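Local structure of inositol-1-monophosphatase (Nostoc sp., 5ZHH) at residues 149-154 and 179-184; 155-160 and 204-209; 172-177 and 258-263; 196-201 and 221-226; 228-233 and 243-248. The protein probably hydrolyses inositol monophosphates to free inositol and phosphate, as a member of the inositol monophosphatase family. All blocks are in the same frame, centred on the assembly; numbering follows the deposited sequence.

Interaction 1: 149-154 and 179-184; sequences SELSKS and THLTQG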
# COMPACT_ATOMS: atom_id res chain seq x y z
N SER A 149 24.36 20.40 8.46
CA SER A 149 24.90 21.73 8.64
C SER A 149 26.02 22.09 7.68
O SER A 149 26.35 23.27 7.55
CB SER A 149 25.39 21.92 10.09
OG SER A 149 26.35 20.94 10.45
N GLU A 150 26.65 21.11 7.03
CA GLU A 150 27.75 21.35 6.10
C GLU A 150 27.26 21.14 4.67
O GLU A 150 26.62 20.13 4.37
CB GLU A 150 28.92 20.41 6.38
CG GLU A 150 29.50 20.55 7.77
CD GLU A 150 30.55 19.50 8.05
OE1 GLU A 150 31.43 19.29 7.19
OE2 GLU A 150 30.47 18.84 9.12
N LEU A 151 27.60 22.09 3.79
CA LEU A 151 27.21 21.97 2.39
C LEU A 151 27.81 20.73 1.75
O LEU A 151 27.15 20.03 0.98
CB LEU A 151 27.61 23.24 1.64
CG LEU A 151 26.83 23.65 0.39
CD1 LEU A 151 25.34 23.61 0.63
CD2 LEU A 151 27.27 25.06 -0.03
N SER A 152 29.07 20.41 2.09
CA SER A 152 29.72 19.22 1.54
C SER A 152 29.02 17.92 1.92
O SER A 152 29.25 16.89 1.28
CB SER A 152 31.18 19.16 1.99
OG SER A 152 31.28 18.92 3.38
N LYS A 153 28.19 17.93 2.96
CA LYS A 153 27.48 16.73 3.38
C LYS A 153 26.01 16.77 3.00
O LYS A 153 25.23 15.92 3.46
CB LYS A 153 27.64 16.50 4.88
CG LYS A 153 29.09 16.30 5.31
CD LYS A 153 29.24 16.34 6.82
CE LYS A 153 30.69 16.16 7.22
NZ LYS A 153 31.27 14.93 6.62
N SER A 154 25.61 17.73 2.18
CA SER A 154 24.21 17.98 1.89
C SER A 154 23.79 17.30 0.59
O SER A 154 24.61 17.00 -0.28
CB SER A 154 23.95 19.49 1.77
OG SER A 154 24.16 20.15 3.01
N THR A 179 26.61 20.98 -7.61
CA THR A 179 26.93 19.57 -7.78
C THR A 179 28.37 19.29 -7.38
O THR A 179 28.69 18.24 -6.95
CB THR A 179 26.59 19.05 -9.19
OG1 THR A 179 25.21 19.20 -9.45
CG2 THR A 179 26.93 17.64 -9.36
N HIS A 180 29.22 20.29 -7.53
CA HIS A 180 30.60 20.18 -7.13
C HIS A 180 30.79 20.33 -5.63
O HIS A 180 31.60 19.71 -5.08
CB HIS A 180 31.42 21.24 -7.79
CG HIS A 180 32.35 20.71 -8.82
ND1 HIS A 180 33.62 21.19 -9.00
CD2 HIS A 180 32.17 19.76 -9.76
CE1 HIS A 180 34.19 20.54 -9.98
NE2 HIS A 180 33.34 19.66 -10.45
N LEU A 181 30.01 21.19 -5.01
CA LEU A 181 30.11 21.46 -3.60
C LEU A 181 29.30 20.58 -2.64
O LEU A 181 29.44 20.71 -1.47
CB LEU A 181 29.69 22.87 -3.33
CG LEU A 181 30.49 23.93 -4.00
CD1 LEU A 181 29.82 25.22 -3.71
CD2 LEU A 181 31.84 23.89 -3.37
N THR A 182 28.45 19.72 -3.13
CA THR A 182 27.67 18.91 -2.24
C THR A 182 27.79 17.45 -2.58
O THR A 182 28.54 17.10 -3.40
CB THR A 182 26.19 19.26 -2.32
OG1 THR A 182 25.68 18.85 -3.58
CG2 THR A 182 25.95 20.71 -2.11
N GLN A 183 27.00 16.62 -1.93
CA GLN A 183 26.96 15.21 -2.23
C GLN A 183 26.14 14.92 -3.49
O GLN A 183 26.14 13.85 -3.96
CB GLN A 183 26.41 14.40 -1.08
CG GLN A 183 27.27 14.43 0.14
CD GLN A 183 26.72 13.60 1.25
OE1 GLN A 183 25.58 13.26 1.25
NE2 GLN A 183 27.53 13.28 2.19
N GLY A 184 25.42 15.89 -4.00
CA GLY A 184 24.66 15.70 -5.22
C GLY A 184 23.47 16.63 -5.26
O GLY A 184 22.96 17.10 -4.25
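The carboxamide of Gln183 is the flat group that works here: the carbonyl of Lys153 lies over one of its faces, Lys153 O standing 3.5 Å from Gln183 CD. Over the same face Gln183 NE2 lies 3.6 Å from Lys153 CA, while Gln183 OE1 is hydrogen-bonded to His97 of the second subunit. The chain gets there by running straight (chi2 -179°) from a CG set anti to the carbonyl carbon, with Gln183 CG 3.4 Å from Ser152 O. Beneath it, Gln183 N donates to Ser154 O over 2.9 Å, approaching nearly along the C=O axis. Thr182, the first residue beyond helix 172-181, turns its methyl to Leu151: CG2 is 3.4 Å from Leu151 O, and its CA-H also faces that oxygen. Its hydroxyl accepts from Gly184 N at 3.0 Å from Thr182 OG1, an ST turn, and also bonds to Leu178 O. On the loop side, Ser154 OG and Lys153 N both donate to Glu150 O. One true hydrogen bond, backed by CA-H...O contacts and the Gln183 carboxamide lying over the Lys153 main chain, thus joins the loop before strand 156-158 to this helix end, and the same amide carries the link on to His97 of the second subunit.

Interaction 2: 155-160 and 204-209; sequences LLVTGF and DGYWER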
# COMPACT_ATOMS: atom_id res chain seq x y z
N LEU A 155 22.49 17.04 0.50
CA LEU A 155 21.84 16.59 -0.72
C LEU A 155 20.82 17.65 -1.09
O LEU A 155 19.98 18.02 -0.26
CB LEU A 155 21.16 15.23 -0.53
CG LEU A 155 20.51 14.61 -1.78
CD1 LEU A 155 21.55 14.27 -2.83
CD2 LEU A 155 19.69 13.37 -1.41
N LEU A 156 20.91 18.17 -2.31
CA LEU A 156 20.06 19.26 -2.75
C LEU A 156 19.20 18.81 -3.92
O LEU A 156 19.34 17.70 -4.45
CB LEU A 156 20.89 20.48 -3.14
CG LEU A 156 21.91 20.98 -2.11
CD1 LEU A 156 22.65 22.20 -2.69
CD2 LEU A 156 21.28 21.30 -0.78
N VAL A 157 18.29 19.69 -4.33
CA VAL A 157 17.45 19.46 -5.50
C VAL A 157 17.16 20.81 -6.15
O VAL A 157 17.11 21.84 -5.47
CB VAL A 157 16.15 18.69 -5.12
CG1 VAL A 157 15.35 19.46 -4.07
CG2 VAL A 157 15.30 18.37 -6.36
N THR A 158 16.99 20.80 -7.47
CA THR A 158 16.69 22.03 -8.19
C THR A 158 15.90 21.66 -9.44
O THR A 158 15.58 20.49 -9.68
CB THR A 158 17.97 22.82 -8.55
OG1 THR A 158 17.61 24.13 -8.99
CG2 THR A 158 18.77 22.14 -9.66
N GLY A 159 15.52 22.69 -10.20
CA GLY A 159 14.78 22.50 -11.43
C GLY A 159 15.20 23.52 -12.47
O GLY A 159 16.01 24.40 -12.19
N PHE A 160 14.62 23.39 -13.66
CA PHE A 160 14.99 24.22 -14.80
C PHE A 160 13.72 24.65 -15.51
O PHE A 160 12.81 23.83 -15.72
CB PHE A 160 15.95 23.45 -15.72
CG PHE A 160 17.17 22.95 -14.99
CD1 PHE A 160 18.27 23.78 -14.82
CD2 PHE A 160 17.18 21.69 -14.41
CE1 PHE A 160 19.38 23.33 -14.12
CE2 PHE A 160 18.29 21.24 -13.71
CZ PHE A 160 19.39 22.06 -13.57
N ASP A 204 18.30 18.43 1.91
CA ASP A 204 18.63 19.49 2.84
C ASP A 204 18.29 20.87 2.32
O ASP A 204 18.24 21.82 3.10
CB ASP A 204 20.12 19.42 3.19
CG ASP A 204 20.52 18.05 3.69
OD1 ASP A 204 19.91 17.57 4.69
OD2 ASP A 204 21.41 17.43 3.08
N GLY A 205 18.04 21.01 1.02
CA GLY A 205 17.80 22.32 0.46
C GLY A 205 17.37 22.22 -0.99
O GLY A 205 17.63 21.23 -1.67
N TYR A 206 16.72 23.28 -1.44
CA TYR A 206 16.11 23.36 -2.76
C TYR A 206 16.18 24.81 -3.22
O TYR A 206 16.00 25.72 -2.41
CB TYR A 206 14.66 22.84 -2.71
CG TYR A 206 13.74 23.35 -3.80
CD1 TYR A 206 13.91 22.97 -5.13
CD2 TYR A 206 12.70 24.23 -3.50
CE1 TYR A 206 13.06 23.44 -6.12
CE2 TYR A 206 11.86 24.71 -4.49
CZ TYR A 206 12.04 24.31 -5.79
OH TYR A 206 11.21 24.80 -6.77
N TRP A 207 16.51 25.02 -4.49
CA TRP A 207 16.45 26.35 -5.07
C TRP A 207 15.96 26.23 -6.50
O TRP A 207 16.18 25.21 -7.16
CB TRP A 207 17.81 27.07 -5.02
CG TRP A 207 18.72 26.72 -6.15
CD1 TRP A 207 18.90 27.43 -7.32
CD2 TRP A 207 19.57 25.58 -6.24
NE1 TRP A 207 19.82 26.79 -8.12
CE2 TRP A 207 20.25 25.65 -7.48
CE3 TRP A 207 19.84 24.50 -5.38
CZ2 TRP A 207 21.17 24.68 -7.89
CZ3 TRP A 207 20.75 23.54 -5.80
CH2 TRP A 207 21.41 23.64 -7.04
N GLU A 208 15.29 27.28 -6.99
CA GLU A 208 14.80 27.25 -8.36
C GLU A 208 14.41 28.65 -8.79
O GLU A 208 14.03 29.48 -7.96
CB GLU A 208 13.61 26.29 -8.50
CG GLU A 208 13.24 26.02 -9.95
CD GLU A 208 12.36 24.81 -10.16
OE1 GLU A 208 11.85 24.24 -9.16
OE2 GLU A 208 12.18 24.42 -11.33
N ARG A 209 14.53 28.91 -10.09
CA ARG A 209 14.01 30.12 -10.70
C ARG A 209 12.90 29.76 -11.68
O ARG A 209 12.76 28.60 -12.09
CB ARG A 209 15.11 30.90 -11.43
CG ARG A 209 15.69 30.19 -12.64
CD ARG A 209 16.48 31.13 -13.54
NE ARG A 209 15.63 32.11 -14.20
CZ ARG A 209 14.96 31.89 -15.33
NH1 ARG A 209 15.03 30.70 -15.93
NH2 ARG A 209 14.21 32.84 -15.86
O HOH W 1 15.36 27.05 -12.40
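Main-chain bonds pair strands 156-158 and 205-208 in parallel, neighbours in the five-stranded mixed sheet, their axes approaching to 4.9 Å at 20°. Val157 N donates to Gly205 O in the carbonyl plane, and Trp207 N returns a weak bond to Val157 O. Asp204 N meets Leu155 O at 2.8 Å, while Asp204 OD2 takes Leu155 N on its anti lone pair; OD1 is held by Ser146 and Thr148.

Thr158 OG1 donates to Trp207 O over 2.6 Å, and Tyr206 OH to Glu208 OE1 over 2.5 Å. Water 1 joins Gly159 O to Arg209 N.

The aromatic contact is a CH-pi one: Thr158 CB stands 3.6 Å above the six-membered ring centroid of Trp207, 6° off the normal. The indole's crowded chi1 of 84° swings it under Thr158, and Asn171 takes its NE1. Leu156 CD1 touches Trp207 CZ3 at 3.9 Å. An alanine in place of Trp207 would remove the indole under Thr158 and the NE1 donor to Asn171, and would probably loosen the packing on that face.

Glu208 OE2 lies 3.2 Å from Gly159 CA, where a side chain would clash. Gly159 N and Gly205 N are buried without partners, so side chains supply part of the cohesion.

Interaction 3: 172-177 and 258-263; sequences YAEFCH and RALMQV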
# COMPACT_ATOMS: atom_id res chain seq x y z
N TYR A 172 21.86 26.51 -15.13
CA TYR A 172 22.86 25.45 -15.34
C TYR A 172 24.12 25.72 -14.53
O TYR A 172 24.70 24.79 -13.95
CB TYR A 172 23.23 25.33 -16.82
CG TYR A 172 22.12 24.90 -17.72
CD1 TYR A 172 20.94 24.36 -17.21
CD2 TYR A 172 22.25 25.00 -19.10
CE1 TYR A 172 19.92 23.96 -18.05
CE2 TYR A 172 21.24 24.60 -19.94
CZ TYR A 172 20.07 24.08 -19.41
OH TYR A 172 19.05 23.67 -20.23
N ALA A 173 24.59 26.97 -14.52
CA ALA A 173 25.79 27.30 -13.76
C ALA A 173 25.61 26.98 -12.28
O ALA A 173 26.52 26.43 -11.65
CB ALA A 173 26.14 28.78 -13.95
N GLU A 174 24.44 27.32 -11.72
CA GLU A 174 24.14 26.96 -10.34
C GLU A 174 24.17 25.45 -10.13
O GLU A 174 24.73 24.96 -9.14
CB GLU A 174 22.78 27.53 -9.93
CG GLU A 174 22.73 29.04 -9.67
CD GLU A 174 22.66 29.90 -10.93
OE1 GLU A 174 22.67 29.35 -12.06
OE2 GLU A 174 22.59 31.14 -10.79
N PHE A 175 23.55 24.70 -11.05
CA PHE A 175 23.51 23.24 -10.92
C PHE A 175 24.92 22.66 -10.90
O PHE A 175 25.24 21.80 -10.07
CB PHE A 175 22.69 22.63 -12.05
CG PHE A 175 22.68 21.13 -12.05
CD1 PHE A 175 21.75 20.44 -11.28
CD2 PHE A 175 23.58 20.41 -12.82
CE1 PHE A 175 21.73 19.06 -11.27
CE2 PHE A 175 23.56 19.03 -12.81
CZ PHE A 175 22.64 18.35 -12.03
N CYS A 176 25.78 23.12 -11.81
CA CYS A 176 27.15 22.61 -11.84
C CYS A 176 27.91 23.00 -10.58
O CYS A 176 28.60 22.17 -9.98
CB CYS A 176 27.87 23.12 -13.08
SG CYS A 176 27.12 22.59 -14.64
N HIS A 177 27.77 24.26 -10.15
CA HIS A 177 28.46 24.74 -8.96
C HIS A 177 28.05 23.94 -7.72
O HIS A 177 28.91 23.46 -6.96
CB HIS A 177 28.16 26.24 -8.78
CG HIS A 177 28.93 26.91 -7.68
ND1 HIS A 177 30.28 26.71 -7.48
CD2 HIS A 177 28.55 27.81 -6.75
CE1 HIS A 177 30.69 27.44 -6.46
NE2 HIS A 177 29.66 28.12 -6.00
N ARG A 258 25.29 31.72 0.15
CA ARG A 258 26.61 32.19 -0.25
C ARG A 258 27.04 31.56 -1.57
O ARG A 258 27.53 32.24 -2.48
CB ARG A 258 27.65 31.90 0.84
CG ARG A 258 29.08 32.23 0.37
CD ARG A 258 30.14 31.98 1.43
NE ARG A 258 30.49 30.57 1.61
CZ ARG A 258 31.44 29.94 0.92
NH1 ARG A 258 32.12 30.58 -0.03
NH2 ARG A 258 31.69 28.66 1.16
N ALA A 259 26.85 30.24 -1.71
CA ALA A 259 27.21 29.57 -2.95
C ALA A 259 26.43 30.15 -4.13
O ALA A 259 26.99 30.35 -5.21
CB ALA A 259 26.97 28.07 -2.83
N LEU A 260 25.14 30.44 -3.92
CA LEU A 260 24.33 31.04 -4.98
C LEU A 260 24.80 32.45 -5.33
O LEU A 260 24.62 32.90 -6.47
CB LEU A 260 22.85 31.02 -4.57
CG LEU A 260 22.26 29.61 -4.53
CD1 LEU A 260 20.84 29.60 -3.94
CD2 LEU A 260 22.27 28.96 -5.91
N MET A 261 25.35 33.18 -4.36
CA MET A 261 25.89 34.52 -4.60
C MET A 261 27.26 34.49 -5.26
O MET A 261 27.78 35.56 -5.62
CB MET A 261 26.01 35.31 -3.29
CG MET A 261 24.68 35.61 -2.60
SD MET A 261 23.56 36.57 -3.64
CE MET A 261 22.57 35.29 -4.42
N GLN A 262 27.87 33.32 -5.40
CA GLN A 262 29.23 33.20 -5.89
C GLN A 262 29.31 32.15 -6.99
O GLN A 262 30.25 31.37 -7.07
CB GLN A 262 30.19 32.86 -4.75
CG GLN A 262 30.15 33.86 -3.59
CD GLN A 262 31.03 33.45 -2.44
OE1 GLN A 262 31.33 32.27 -2.26
NE2 GLN A 262 31.43 34.42 -1.62
N VAL A 263 28.30 32.13 -7.86
CA VAL A 263 28.22 31.12 -8.91
C VAL A 263 29.16 31.51 -10.05
O VAL A 263 28.98 32.57 -10.66
CB VAL A 263 26.78 30.94 -9.41
CG1 VAL A 263 26.74 29.95 -10.56
CG2 VAL A 263 25.89 30.48 -8.27
O HOH W 2 22.46 32.45 -8.39
O HOH W 3 30.98 29.61 -3.46
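Helix 172-181 meets the tail of helix 253-261 where that helix has unwound, the nearest CA pair being Glu174 and Val263 at 6.0 Å. Val263 fits its two methyls over one turn of the first helix: CG1 lies 3.6 Å from Ala173 CB, and CG2 comes 3.7 Å from Glu174 CG. That same Glu174 CG touches Leu260 CD2 at 3.8 Å, so the aliphatic part of the glutamate crosses both apolar side chains at about a right angle. A bend at chi2 (79°) then carries its carboxylate away to water 2, which donates to Glu174 OE2 and to Leu260 O.

His177 extends its ring across the gap with CG anti to the backbone N (chi1 -173°). Edge-on, its CD2 faces Ala259 O at 3.4 Å. Water 3 also lies in the ring plane, 3.2 Å from His177 NE2, and donates onward to Gln262 OE1. A leucine in place of His177 would have no ring nitrogen for water 3, and the bridge to Gln262 would be lost, which would probably loosen the tie between the two segments.

Leu260 and Glu174 both rest on Trp207 of strand 205-208. The hydrogen-bonded links run through water; direct contact is mostly apolar, with the imidazole edge against Ala259 O. The Arg258 guanidinium, 6.9 Å away (NH1 to His177 NE2), might mildly disfavour protonation of the imidazole.

Interaction 4: 196-201 and 221-226; sequences AHVACG and ILLEEA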
# COMPACT_ATOMS: atom_id res chain seq x y z
N ALA A 196 8.28 19.57 -0.30
CA ALA A 196 7.88 18.54 0.65
C ALA A 196 9.05 17.67 1.07
O ALA A 196 9.11 17.21 2.22
CB ALA A 196 6.76 17.68 0.05
N HIS A 197 9.99 17.41 0.15
CA HIS A 197 11.17 16.61 0.50
C HIS A 197 12.13 17.37 1.41
O HIS A 197 12.81 16.76 2.24
CB HIS A 197 11.89 16.15 -0.76
CG HIS A 197 11.15 15.12 -1.54
ND1 HIS A 197 9.91 14.65 -1.18
CD2 HIS A 197 11.48 14.48 -2.69
CE1 HIS A 197 9.50 13.76 -2.06
NE2 HIS A 197 10.43 13.63 -2.99
N VAL A 198 12.25 18.69 1.26
CA VAL A 198 12.98 19.46 2.26
C VAL A 198 12.25 19.38 3.60
O VAL A 198 12.88 19.22 4.66
CB VAL A 198 13.20 20.92 1.82
CG1 VAL A 198 14.15 21.63 2.80
CG2 VAL A 198 13.77 20.99 0.42
N ALA A 199 10.93 19.48 3.57
CA ALA A 199 10.15 19.53 4.81
C ALA A 199 10.33 18.27 5.66
O ALA A 199 10.36 18.36 6.89
CB ALA A 199 8.67 19.75 4.49
N CYS A 200 10.45 17.11 5.03
CA CYS A 200 10.59 15.88 5.80
C CYS A 200 12.03 15.38 5.87
O CYS A 200 12.26 14.27 6.38
CB CYS A 200 9.68 14.78 5.24
SG CYS A 200 10.00 14.27 3.55
N GLY A 201 13.00 16.16 5.40
CA GLY A 201 14.40 15.86 5.58
C GLY A 201 15.03 14.95 4.55
O GLY A 201 16.20 14.57 4.71
N ILE A 221 4.78 26.97 3.48
CA ILE A 221 4.32 26.91 4.87
C ILE A 221 4.60 25.54 5.46
O ILE A 221 4.96 25.42 6.64
CB ILE A 221 2.83 27.30 4.98
CG1 ILE A 221 2.38 27.27 6.44
CG2 ILE A 221 1.93 26.39 4.15
CD1 ILE A 221 3.14 28.24 7.34
N LEU A 222 4.46 24.48 4.66
CA LEU A 222 4.84 23.14 5.10
C LEU A 222 6.28 23.11 5.59
O LEU A 222 6.57 22.61 6.68
CB LEU A 222 4.67 22.14 3.95
CG LEU A 222 5.00 20.69 4.29
CD1 LEU A 222 3.86 20.09 5.13
CD2 LEU A 222 5.24 19.86 3.03
N LEU A 223 7.19 23.67 4.80
CA LEU A 223 8.60 23.64 5.16
C LEU A 223 8.86 24.49 6.40
O LEU A 223 9.59 24.07 7.30
CB LEU A 223 9.45 24.13 3.98
CG LEU A 223 10.95 24.30 4.25
CD1 LEU A 223 11.52 23.00 4.76
CD2 LEU A 223 11.67 24.72 2.97
N GLU A 224 8.24 25.67 6.47
CA GLU A 224 8.44 26.52 7.65
C GLU A 224 7.92 25.85 8.91
O GLU A 224 8.58 25.89 9.96
CB GLU A 224 7.77 27.87 7.43
CG GLU A 224 8.47 28.71 6.35
CD GLU A 224 7.77 30.03 6.10
OE1 GLU A 224 8.46 31.01 5.75
OE2 GLU A 224 6.54 30.11 6.28
N GLU A 225 6.74 25.22 8.84
CA GLU A 225 6.22 24.51 10.00
C GLU A 225 7.10 23.33 10.38
O GLU A 225 7.17 22.95 11.56
CB GLU A 225 4.79 24.04 9.73
CG GLU A 225 3.73 25.13 9.91
CD GLU A 225 3.70 25.68 11.32
OE1 GLU A 225 3.50 24.88 12.27
OE2 GLU A 225 3.88 26.91 11.49
N ALA A 226 7.77 22.72 9.41
CA ALA A 226 8.70 21.62 9.66
C ALA A 226 10.03 22.09 10.23
O ALA A 226 10.89 21.24 10.52
CB ALA A 226 8.94 20.82 8.38
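Leu222 and Leu223 both set CG anti to the backbone N (chi1 -178° and 174°), and this rotation sends their branches from helix 213-225 across to the last turn of helix 191-199. These two helices form the layer between the two sheets of the protein, consistent with the alpha-beta-alpha-beta-alpha sandwich of the inositol monophosphatase fold. The two leucines divide the work. Leu222 points across the gap, and its CD2 fits between two alanines one turn apart, 3.7 Å from Ala199 CB and 3.8 Å from Ala196 CA; Phe128 of strand 126-131 lies against Ala196 and Leu222 on that side. Leu223 starts out to the flank, but its tip leans in toward the partner helix, so that CD1 reaches Val198 CG1 at 3.6 Å and Ala199 CA at 3.7 Å. Val198 meets it obliquely, its CG1 likewise anti to the backbone N.

Ala199 is the centre of the contact: its single methyl is directed at the partner helix and touches Leu222, Leu223 and Ala226. A side chain this small permits the close approach of the backbones, with 4.4 Å between the CA atoms of Ala199 and Leu223. The side-chain contacts are all apolar, and all six touching residues are buried. Glu225, which takes no part in the contact, bonds to the backbone N atoms of Gly133 and Gly135. The tightest touch comes at the helix ends, where Ala226 CB stands 3.2 Å from Ala199 O.

Interaction 5: 228-233 and 243-248; sequences GKVTAY and GRILAT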
# COMPACT_ATOMS: atom_id res chain seq x y z
N GLY A 228 12.06 24.60 8.67
CA GLY A 228 12.95 25.08 7.63
C GLY A 228 12.85 26.58 7.41
O GLY A 228 12.18 27.31 8.15
N LYS A 229 13.52 27.04 6.34
CA LYS A 229 13.63 28.46 6.04
C LYS A 229 13.52 28.69 4.54
O LYS A 229 14.11 27.96 3.74
CB LYS A 229 14.97 29.01 6.57
CG LYS A 229 15.14 30.50 6.44
CD LYS A 229 16.40 30.96 7.17
CE LYS A 229 16.69 32.42 6.89
NZ LYS A 229 17.81 32.94 7.73
N VAL A 230 12.78 29.73 4.15
CA VAL A 230 12.52 30.05 2.75
C VAL A 230 12.77 31.53 2.52
O VAL A 230 12.15 32.38 3.17
CB VAL A 230 11.08 29.69 2.33
CG1 VAL A 230 10.88 29.96 0.85
CG2 VAL A 230 10.78 28.25 2.65
N THR A 231 13.68 31.85 1.58
CA THR A 231 14.04 33.23 1.27
C THR A 231 14.31 33.36 -0.23
O THR A 231 14.19 32.40 -0.99
CB THR A 231 15.30 33.67 2.03
OG1 THR A 231 16.41 32.89 1.57
CG2 THR A 231 15.15 33.47 3.53
N ALA A 232 14.71 34.57 -0.64
CA ALA A 232 15.33 34.75 -1.94
C ALA A 232 16.74 34.15 -1.93
O ALA A 232 17.24 33.70 -0.90
CB ALA A 232 15.39 36.24 -2.31
N TYR A 233 17.38 34.14 -3.11
CA TYR A 233 18.72 33.56 -3.20
C TYR A 233 19.69 34.24 -2.25
O TYR A 233 20.55 33.57 -1.65
CB TYR A 233 19.25 33.65 -4.63
CG TYR A 233 18.69 32.66 -5.65
CD1 TYR A 233 17.47 32.00 -5.44
CD2 TYR A 233 19.38 32.41 -6.82
CE1 TYR A 233 16.97 31.10 -6.41
CE2 TYR A 233 18.90 31.54 -7.78
CZ TYR A 233 17.70 30.89 -7.57
OH TYR A 233 17.25 30.02 -8.55
N GLY A 243 9.72 34.74 -9.01
CA GLY A 243 9.89 33.38 -9.49
C GLY A 243 11.10 32.65 -8.96
O GLY A 243 11.38 31.54 -9.42
N ARG A 244 11.80 33.21 -7.97
CA ARG A 244 12.98 32.59 -7.40
C ARG A 244 12.73 32.23 -5.95
O ARG A 244 12.06 32.97 -5.22
CB ARG A 244 14.22 33.50 -7.49
CG ARG A 244 14.51 33.95 -8.90
CD ARG A 244 15.69 34.90 -9.00
NE ARG A 244 16.24 34.86 -10.35
CZ ARG A 244 17.44 34.40 -10.67
NH1 ARG A 244 18.26 33.95 -9.73
NH2 ARG A 244 17.82 34.40 -11.94
N ILE A 245 13.25 31.08 -5.54
CA ILE A 245 13.03 30.57 -4.19
C ILE A 245 14.28 29.83 -3.73
O ILE A 245 14.93 29.12 -4.50
CB ILE A 245 11.78 29.65 -4.15
CG1 ILE A 245 11.57 29.14 -2.72
CG2 ILE A 245 11.93 28.50 -5.15
CD1 ILE A 245 10.20 28.49 -2.48
N LEU A 246 14.63 30.04 -2.46
CA LEU A 246 15.68 29.28 -1.78
C LEU A 246 15.06 28.69 -0.52
O LEU A 246 14.60 29.44 0.35
CB LEU A 246 16.88 30.17 -1.42
CG LEU A 246 17.92 29.57 -0.48
CD1 LEU A 246 18.54 28.33 -1.12
CD2 LEU A 246 19.00 30.60 -0.14
N ALA A 247 15.05 27.37 -0.41
CA ALA A 247 14.29 26.68 0.64
C ALA A 247 15.13 25.56 1.23
O ALA A 247 15.50 24.63 0.51
CB ALA A 247 12.98 26.13 0.07
N THR A 248 15.45 25.65 2.52
CA THR A 248 16.40 24.73 3.13
C THR A 248 15.93 24.31 4.52
O THR A 248 14.93 24.82 5.04
CB THR A 248 17.80 25.34 3.25
OG1 THR A 248 17.80 26.31 4.31
CG2 THR A 248 18.24 26.00 1.94
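Thr231 OG1 is gripped by two hydrogen bonds: it donates to Ala232 O over 2.7 Å, on a lone pair in the carbonyl plane, and is bonded as well to NE2 of His253. The imidazole's other nitrogen, ND1, holds Thr248 OG1 on the neighbouring strand, which is bonded to Gly250 N as well, so one histidine joins the hydroxyls of both strands on the face that also carries Leu246. Strands 229-231 and 245-248 run antiparallel (167° between their directions), a hairpin with a long connection at the edge of the five-stranded sheet.

Four backbone bonds make up the ladder. Lys229 and Thr248 exchange two as a hydrogen-bonded pair, and Thr231 and Leu246 do the same, Leu246 N to Thr231 O measuring 2.8 Å. Between them Val230 and Ala247 form a non-hydrogen-bonded pair; beside it Val230 CA lies 3.2 Å from Leu246 O, a CA-H...O contact. Above this pair Val230 CG1 meets Ile245 CD1 at 3.7 Å and CG2 meets Ala247 CB at 4.0 Å, forming an apolar face turned to helices 191-199 and 213-225.

Past the ladder Tyr233 folds back over the start of the other strand, with CG anti to the carbonyl carbon (chi1 -76°). Arg244 crosses it at about a right angle, its guanidinium plane inclined 63° to the ring and its NH2 in a salt bridge with Asp169. Ring atom CE2 of Tyr233 comes within 3.2 Å of Arg244 NH1, while at the ring's edge Tyr233 CE1 meets Ile245 O at 3.4 Å, near the ring plane.

Overall arrangement
Interactions 2 and 5 belong to one five-stranded sheet, their centres about 9 Å apart, joined where Tyr206 N meets Ala247 O at 2.7 Å. Interaction 4 backs this sheet, Leu223 CD2 resting 3.5 Å from Ala247 CB, and Val198 packs on Tyr206. On the sheet's other side lies interaction 3, with Glu174 against Trp207 and Leu260 against Leu246. Interaction 1 continues the same helix 172-181 to the start of strand 156-158, where Gly184 O probably bonds Leu156 N. Interactions 1, 2 and 3 all touch the second subunit. As in relatives, the metal site probably lies near the end of strand 82-90 and the start of helix 213-225, whose other end makes interaction 4.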